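Local coordinates for DUF4393 domain-containing protein (Alcanivorax borkumensis, PDB 3H35) that is of unknown function but belongs to an abortive-infection family and may take part in phage defence, at residues R60-L65 with G117-S122; R90-G95 with E160-S165. One frame throughout, in Å; residues are numbered along the deposited sequence.

Interaction 1. Residues R60-L65 with G117-S122; sequences RLLAAL and GLVIAS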
ATOM      1  N   ARG A  60     -14.625  13.249   3.615  1.00 26.00           N
ATOM      2  CA  ARG A  60     -14.947  14.005   4.815  1.00 26.25           C
ATOM      3  C   ARG A  60     -13.836  13.871   5.878  1.00 26.81           C
ATOM      4  O   ARG A  60     -13.493  14.850   6.565  1.00 25.65           O
ATOM      5  CB  ARG A  60     -16.335  13.589   5.357  1.00 27.50           C
ATOM      6  CG  ARG A  60     -17.509  14.068   4.493  1.00 27.00           C
ATOM      7  CD  ARG A  60     -18.833  13.841   5.147  1.00 27.76           C
ATOM      8  NE  ARG A  60     -18.958  14.786   6.236  1.00 29.70           N
ATOM      9  CZ  ARG A  60     -19.506  15.990   6.161  1.00 32.95           C
ATOM     10  NH1 ARG A  60     -20.064  16.419   5.033  1.00 35.03           N
ATOM     11  NH2 ARG A  60     -19.515  16.767   7.240  1.00 34.24           N
ATOM     12  N   LEU A  61     -13.253  12.660   5.999  1.00 26.85           N
ATOM     13  CA  LEU A  61     -12.087  12.455   6.869  1.00 26.82           C
ATOM     14  C   LEU A  61     -10.884  13.286   6.425  1.00 26.34           C
ATOM     15  O   LEU A  61     -10.239  13.931   7.228  1.00 25.89           O
ATOM     16  CB  LEU A  61     -11.664  10.973   6.912  1.00 26.82           C
ATOM     17  CG  LEU A  61     -12.546  10.027   7.709  1.00 26.69           C
ATOM     18  CD1 LEU A  61     -12.192   8.542   7.355  1.00 26.98           C
ATOM     19  CD2 LEU A  61     -12.393  10.365   9.204  1.00 26.99           C
ATOM     20  N   LEU A  62     -10.574  13.264   5.130  1.00 27.02           N
ATOM     21  CA  LEU A  62      -9.457  14.060   4.629  1.00 26.86           C
ATOM     22  C   LEU A  62      -9.725  15.554   4.855  1.00 26.52           C
ATOM     23  O   LEU A  62      -8.835  16.293   5.254  1.00 25.79           O
ATOM     24  CB  LEU A  62      -9.153  13.749   3.162  1.00 26.98           C
ATOM     25  CG  LEU A  62      -7.779  14.234   2.649  1.00 26.76           C
ATOM     26  CD1 LEU A  62      -6.598  13.692   3.507  1.00 27.82           C
ATOM     27  CD2 LEU A  62      -7.546  13.859   1.163  1.00 27.33           C
ATOM     28  N   ALA A  63     -10.955  16.000   4.590  1.00 25.64           N
ATOM     29  CA  ALA A  63     -11.324  17.384   4.853  1.00 25.22           C
ATOM     30  C   ALA A  63     -11.039  17.758   6.311  1.00 24.46           C
ATOM     31  O   ALA A  63     -10.525  18.820   6.586  1.00 24.42           O
ATOM     32  CB  ALA A  63     -12.851  17.628   4.539  1.00 25.01           C
ATOM     33  N   ALA A  64     -11.416  16.891   7.228  1.00 23.69           N
ATOM     34  CA  ALA A  64     -11.267  17.179   8.655  1.00 24.98           C
ATOM     35  C   ALA A  64      -9.759  17.285   8.979  1.00 25.86           C
ATOM     36  O   ALA A  64      -9.353  18.041   9.855  1.00 25.20           O
ATOM     37  CB  ALA A  64     -11.967  16.088   9.507  1.00 23.79           C
ATOM     38  N   LEU A  65      -8.925  16.550   8.242  1.00 26.32           N
ATOM     39  CA  LEU A  65      -7.486  16.631   8.449  1.00 27.33           C
ATOM     40  C   LEU A  65      -6.791  17.794   7.736  1.00 27.26           C
ATOM     41  O   LEU A  65      -5.631  18.120   8.048  1.00 25.16           O
ATOM     42  CB  LEU A  65      -6.833  15.321   8.012  1.00 27.10           C
ATOM     43  CG  LEU A  65      -7.201  14.129   8.881  1.00 28.99           C
ATOM     44  CD1 LEU A  65      -6.884  12.849   8.070  1.00 26.20           C
ATOM     45  CD2 LEU A  65      -6.497  14.188  10.269  1.00 28.53           C
ATOM     46  N   GLY A 117      -1.280   7.164   0.708  1.00 24.05           N
ATOM     47  CA  GLY A 117      -0.240   8.102   1.108  1.00 23.95           C
ATOM     48  C   GLY A 117      -0.800   9.465   1.494  1.00 24.08           C
ATOM     49  O   GLY A 117      -0.075  10.443   1.505  1.00 22.82           O
ATOM     50  N   LEU A 118      -2.090   9.514   1.840  1.00 24.05           N
ATOM     51  CA  LEU A 118      -2.785  10.767   2.065  1.00 24.46           C
ATOM     52  C   LEU A 118      -2.687  11.248   3.510  1.00 25.29           C
ATOM     53  O   LEU A 118      -2.916  12.432   3.771  1.00 26.70           O
ATOM     54  CB  LEU A 118      -4.273  10.644   1.662  1.00 25.14           C
ATOM     55  CG  LEU A 118      -4.565  10.364   0.184  1.00 26.08           C
ATOM     56  CD1 LEU A 118      -6.084  10.281  -0.153  1.00 20.60           C
ATOM     57  CD2 LEU A 118      -3.827  11.401  -0.705  1.00 26.06           C
ATOM     58  N   VAL A 119      -2.379  10.331   4.434  1.00 24.60           N
ATOM     59  CA  VAL A 119      -2.279  10.616   5.859  1.00 24.84           C
ATOM     60  C   VAL A 119      -1.008   9.959   6.423  1.00 25.69           C
ATOM     61  O   VAL A 119      -0.421   9.070   5.782  1.00 25.90           O
ATOM     62  CB  VAL A 119      -3.498  10.079   6.607  1.00 24.65           C
ATOM     63  CG1 VAL A 119      -4.807  10.764   6.126  1.00 22.95           C
ATOM     64  CG2 VAL A 119      -3.610   8.529   6.515  1.00 23.12           C
ATOM     65  N   ILE A 120      -0.597  10.376   7.607  1.00 25.89           N
ATOM     66  CA  ILE A 120       0.538   9.771   8.301  1.00 27.17           C
ATOM     67  C   ILE A 120       0.152   9.515   9.737  1.00 27.76           C
ATOM     68  O   ILE A 120      -0.838  10.085  10.208  1.00 28.29           O
ATOM     69  CB  ILE A 120       1.809  10.634   8.281  1.00 27.95           C
ATOM     70  CG1 ILE A 120       1.512  12.037   8.836  1.00 29.02           C
ATOM     71  CG2 ILE A 120       2.400  10.670   6.879  1.00 27.97           C
ATOM     72  CD1 ILE A 120       2.759  12.909   8.994  1.00 34.64           C
ATOM     73  N   ALA A 121       0.931   8.646  10.406  1.00 27.54           N
ATOM     74  CA  ALA A 121       0.814   8.387  11.830  1.00 28.30           C
ATOM     75  C   ALA A 121       2.029   8.968  12.533  1.00 29.05           C
ATOM     76  O   ALA A 121       3.136   8.814  12.059  1.00 31.28           O
ATOM     77  CB  ALA A 121       0.706   6.880  12.109  1.00 27.36           C
ATOM     78  N   SER A 122       1.844   9.664  13.640  1.00 29.67           N
ATOM     79  CA  SER A 122       2.981  10.095  14.450  1.00 30.60           C
ATOM     80  C   SER A 122       2.704   9.651  15.855  1.00 31.74           C
ATOM     81  O   SER A 122       1.703   8.951  16.133  1.00 30.62           O
ATOM     82  CB  SER A 122       3.173  11.614  14.372  1.00 30.78           C
ATOM     83  OG  SER A 122       2.017  12.313  14.843  1.00 31.92           O
TER

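Interaction 2. Residues R90-G95 with E160-S165; sequences RYSNAG and ETLRIS. With EDO (1,2-ethanediol), chain D.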
ATOM      1  N   ARG A  90      -5.972  -0.175  11.819  1.00 27.32           N
ATOM      2  CA  ARG A  90      -5.978   1.147  12.396  1.00 28.84           C
ATOM      3  C   ARG A  90      -7.395   1.592  12.676  1.00 28.28           C
ATOM      4  O   ARG A  90      -8.296   1.248  11.932  1.00 29.16           O
ATOM      5  CB  ARG A  90      -5.245   2.137  11.524  1.00 29.15           C
ATOM      6  CG  ARG A  90      -3.761   2.008  11.684  1.00 32.56           C
ATOM      7  CD  ARG A  90      -2.953   3.026  10.897  1.00 34.88           C
ATOM      8  NE  ARG A  90      -1.675   3.267  11.579  1.00 36.44           N
ATOM      9  CZ  ARG A  90      -0.504   3.430  10.986  1.00 34.90           C
ATOM     10  NH1 ARG A  90      -0.390   3.344   9.663  1.00 36.32           N
ATOM     11  NH2 ARG A  90       0.569   3.650  11.732  1.00 34.01           N
ATOM     12  N   TYR A  91      -7.561   2.320  13.783  1.00 27.61           N
ATOM     13  CA  TYR A  91      -8.862   2.741  14.262  1.00 28.19           C
ATOM     14  C   TYR A  91      -8.776   4.166  14.777  1.00 27.50           C
ATOM     15  O   TYR A  91      -7.767   4.583  15.300  1.00 27.28           O
ATOM     16  CB  TYR A  91      -9.382   1.780  15.359  1.00 28.14           C
ATOM     17  CG  TYR A  91     -10.809   2.048  15.768  1.00 28.53           C
ATOM     18  CD1 TYR A  91     -11.878   1.441  15.095  1.00 28.48           C
ATOM     19  CD2 TYR A  91     -11.097   2.945  16.788  1.00 30.55           C
ATOM     20  CE1 TYR A  91     -13.200   1.711  15.455  1.00 28.64           C
ATOM     21  CE2 TYR A  91     -12.413   3.229  17.151  1.00 32.91           C
ATOM     22  CZ  TYR A  91     -13.457   2.611  16.479  1.00 31.92           C
ATOM     23  OH  TYR A  91     -14.767   2.909  16.846  1.00 36.66           O
ATOM     24  N   SER A  92      -9.844   4.920  14.622  1.00 27.34           N
ATOM     25  CA  SER A  92      -9.856   6.280  15.135  1.00 27.46           C
ATOM     26  C   SER A  92     -11.280   6.647  15.384  1.00 28.45           C
ATOM     27  O   SER A  92     -12.175   6.008  14.823  1.00 29.71           O
ATOM     28  CB  SER A  92      -9.245   7.248  14.124  1.00 27.64           C
ATOM     29  OG  SER A  92      -9.301   8.588  14.593  1.00 26.00           O
ATOM     30  N   ASN A  93     -11.496   7.662  16.225  1.00 28.72           N
ATOM     31  CA  ASN A  93     -12.820   8.270  16.380  1.00 28.98           C
ATOM     32  C   ASN A  93     -12.970   9.568  15.587  1.00 28.97           C
ATOM     33  O   ASN A  93     -13.969  10.253  15.734  1.00 30.17           O
ATOM     34  CB  ASN A  93     -13.194   8.460  17.878  1.00 28.94           C
ATOM     35  CG  ASN A  93     -12.251   9.379  18.611  1.00 29.61           C
ATOM     36  OD1 ASN A  93     -11.115   9.601  18.181  1.00 30.05           O
ATOM     37  ND2 ASN A  93     -12.707   9.916  19.748  1.00 29.10           N
ATOM     38  N   ALA A  94     -12.003   9.872  14.722  1.00 29.37           N
ATOM     39  CA  ALA A  94     -12.031  11.084  13.893  1.00 30.19           C
ATOM     40  C   ALA A  94     -13.303  11.122  13.026  1.00 30.93           C
ATOM     41  O   ALA A  94     -13.762  12.179  12.665  1.00 30.18           O
ATOM     42  CB  ALA A  94     -10.788  11.162  13.003  1.00 28.98           C
ATOM     43  N   GLY A  95     -13.864   9.959  12.697  1.00 31.92           N
ATOM     44  CA  GLY A  95     -15.119   9.899  11.935  1.00 32.63           C
ATOM     45  C   GLY A  95     -16.260  10.676  12.550  1.00 33.30           C
ATOM     46  O   GLY A  95     -17.071  11.268  11.830  1.00 32.41           O
ATOM     47  N   GLU A 160      -1.244   6.404  18.669  1.00 28.46           N
ATOM     48  CA  GLU A 160      -0.588   7.279  17.725  1.00 28.24           C
ATOM     49  C   GLU A 160      -1.514   8.472  17.395  1.00 27.56           C
ATOM     50  O   GLU A 160      -2.613   8.615  17.951  1.00 27.20           O
ATOM     51  CB  GLU A 160      -0.204   6.462  16.486  1.00 27.78           C
ATOM     52  CG  GLU A 160       0.789   5.315  16.804  1.00 29.09           C
ATOM     53  CD  GLU A 160       1.218   4.514  15.589  1.00 29.14           C
ATOM     54  OE1 GLU A 160       0.450   4.407  14.605  1.00 30.12           O
ATOM     55  OE2 GLU A 160       2.340   3.979  15.622  1.00 31.23           O
ATOM     56  N   THR A 161      -1.036   9.336  16.513  1.00 26.75           N
ATOM     57  CA  THR A 161      -1.759  10.511  16.109  1.00 26.30           C
ATOM     58  C   THR A 161      -1.917  10.567  14.584  1.00 25.97           C
ATOM     59  O   THR A 161      -0.940  10.415  13.847  1.00 25.85           O
ATOM     60  CB  THR A 161      -1.023  11.747  16.610  1.00 27.30           C
ATOM     61  OG1 THR A 161      -0.810  11.618  18.033  1.00 27.70           O
ATOM     62  CG2 THR A 161      -1.838  13.006  16.291  1.00 25.09           C
ATOM     63  N   LEU A 162      -3.144  10.763  14.118  1.00 25.17           N
ATOM     64  CA  LEU A 162      -3.451  10.782  12.688  1.00 26.06           C
ATOM     65  C   LEU A 162      -3.349  12.194  12.212  1.00 26.01           C
ATOM     66  O   LEU A 162      -3.929  13.074  12.822  1.00 26.60           O
ATOM     67  CB  LEU A 162      -4.877  10.284  12.446  1.00 26.42           C
ATOM     68  CG  LEU A 162      -5.443  10.266  11.024  1.00 26.73           C
ATOM     69  CD1 LEU A 162      -4.663   9.227  10.166  1.00 25.38           C
ATOM     70  CD2 LEU A 162      -6.965   9.952  11.095  1.00 23.37           C
ATOM     71  N   ARG A 163      -2.638  12.406  11.105  1.00 26.36           N
ATOM     72  CA  ARG A 163      -2.553  13.710  10.442  1.00 26.48           C
ATOM     73  C   ARG A 163      -2.528  13.563   8.936  1.00 25.58           C
ATOM     74  O   ARG A 163      -2.164  12.525   8.447  1.00 24.71           O
ATOM     75  CB  ARG A 163      -1.253  14.409  10.769  1.00 27.61           C
ATOM     76  CG  ARG A 163      -0.989  14.575  12.199  1.00 31.54           C
ATOM     77  CD  ARG A 163       0.463  14.971  12.350  1.00 33.15           C
ATOM     78  NE  ARG A 163       0.762  14.816  13.747  1.00 35.50           N
ATOM     79  CZ  ARG A 163       0.431  15.691  14.677  1.00 34.32           C
ATOM     80  NH1 ARG A 163      -0.168  16.823  14.356  1.00 35.43           N
ATOM     81  NH2 ARG A 163       0.714  15.416  15.925  1.00 35.21           N
ATOM     82  N   ILE A 164      -2.814  14.656   8.230  1.00 25.01           N
ATOM     83  CA  ILE A 164      -2.631  14.732   6.791  1.00 24.53           C
ATOM     84  C   ILE A 164      -1.142  14.643   6.458  1.00 24.63           C
ATOM     85  O   ILE A 164      -0.313  15.154   7.197  1.00 25.66           O
ATOM     86  CB  ILE A 164      -3.255  16.039   6.199  1.00 24.24           C
ATOM     87  CG1 ILE A 164      -3.449  15.893   4.686  1.00 25.87           C
ATOM     88  CG2 ILE A 164      -2.373  17.294   6.476  1.00 21.19           C
ATOM     89  CD1 ILE A 164      -4.470  16.872   4.145  1.00 23.51           C
ATOM     90  N   SER A 165      -0.820  13.956   5.375  1.00 25.25           N
ATOM     91  CA  SER A 165       0.561  13.846   4.881  1.00 25.41           C
ATOM     92  C   SER A 165       0.873  15.022   3.944  1.00 25.46           C
ATOM     93  O   SER A 165      -0.037  15.681   3.456  1.00 24.95           O
ATOM     94  CB  SER A 165       0.728  12.555   4.093  1.00 25.22           C
ATOM     95  OG  SER A 165       0.110  12.627   2.812  1.00 22.52           O
TER
HETATM   96  C1  EDO D 184      -4.131   0.676   8.199  1.00 54.35           C
HETATM   97  O1  EDO D 184      -4.558  -0.678   7.972  1.00 54.43           O
HETATM   98  C2  EDO D 184      -2.884   1.030   7.417  1.00 51.78           C
HETATM   99  O2  EDO D 184      -2.127   1.944   8.193  1.00 49.95           O

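Interaction 1. Residues R60-L65 with G117-S122
Leu62 and Leu65, one turn apart on helix 56-65, pack on Leu118, just before strand 119-123, and on Val119, its first residue, a helix-on-sheet contact within an antiparallel sheet fold; the strand is outermost in the sheet within this chain. No hydrogen bond crosses the contact; methyl groups do the touching. Leu62 holds CG anti to its backbone N (chi1 -164°), and its two methyls part company: CD2 meets CD1 of Leu118 at 4.1 Å, while CD1 comes up to the Leu118 backbone oxygen, 3.9 Å from O. The two leucine side chains cross at about a right angle and meet through their methyls. Leu65 keeps CG beside its backbone N (chi1 -67°) and meets Val119 through CD1. Leu113 and Phe114 of helix 106-115 touch Leu118 and Val119 respectively, and Trp172 of helix 166-175 covers Leu62. Gly117, with positive phi (75°), closes the preceding helix in a Schellman motif and turns the chain into the strand. The tightest approach comes from Val119, which sends CG1 across the end of Leu65, with CG1 and Leu65 CD1 3.5 Å apart.

Interaction 2. Residues R90-G95 with E160-S165
Ser92 and Leu162 have the CA atoms nearest each other across the segments, 8.2 Å apart, with strand 71-77 running between strands 87-91 and 156-164 and no backbone hydrogen bond joining the two segments directly. The side chains reach across that middle strand. Arg90 is extended from CG to NE (chi2 -177°), which carries its guanidinium to the carboxylate of Glu160 in a salt bridge. Arg90 NH2 donates to Glu160 OE1 at 3.0 Å, fairly straight at 161°, and meets the syn lone pair of that oxygen. OE1 lies at the guanidinium edge, close to its plane, although the two flat groups are turned 39° against each other. Thr75 OG1 of the middle strand bonds both Arg90 NE and Glu160 OE1, and Arg158 and Tyr77 take Glu160 OE2, so the carboxylate is gripped at both oxygens. This buried polar cluster sits in a four-stranded antiparallel sheet of order 2-1-4-3, and Arg90 NH2 also forms a salt bridge with Glu86 of the second subunit. The other terminal nitrogen, Arg90 NH1, donates to O2 of 1,2-ethanediol at 2.7 Å; the diol, probably from the crystallisation liquor, also bonds Asn111 OD1. Farther along, Leu162 is met by Ser92 and Ala94. Ser92 OG is bonded to Ala72 O and also accepts from Ala94 N (3.0 Å) in an ST turn. Ala94 CB faces the Leu162 methyl CD2 at 4.4 Å, and Leu162 CD2 stands equally far from Ser92 OG.

In the fold
Interactions 1 and 2 have centres about 7 Å apart and share one sheet, since strands 119-123 and 156-164 are neighbours in it. Backbone bonding ties them together: Ile120 N lies 2.8 Å from Arg163 O. Gly117 O is 2.6 Å from Ser165 OG, the N-cap of helix 166-175. Side chains join them too, as Ala121 CB of segment 117-122 packs 3.3 Å from Arg90 NH2 of interaction 2. Along the chain the segments alternate. Both contacts adjoin the second subunit, and its Glu86 meets both Ala121 and Arg90. The ethanediol belongs to interaction 2.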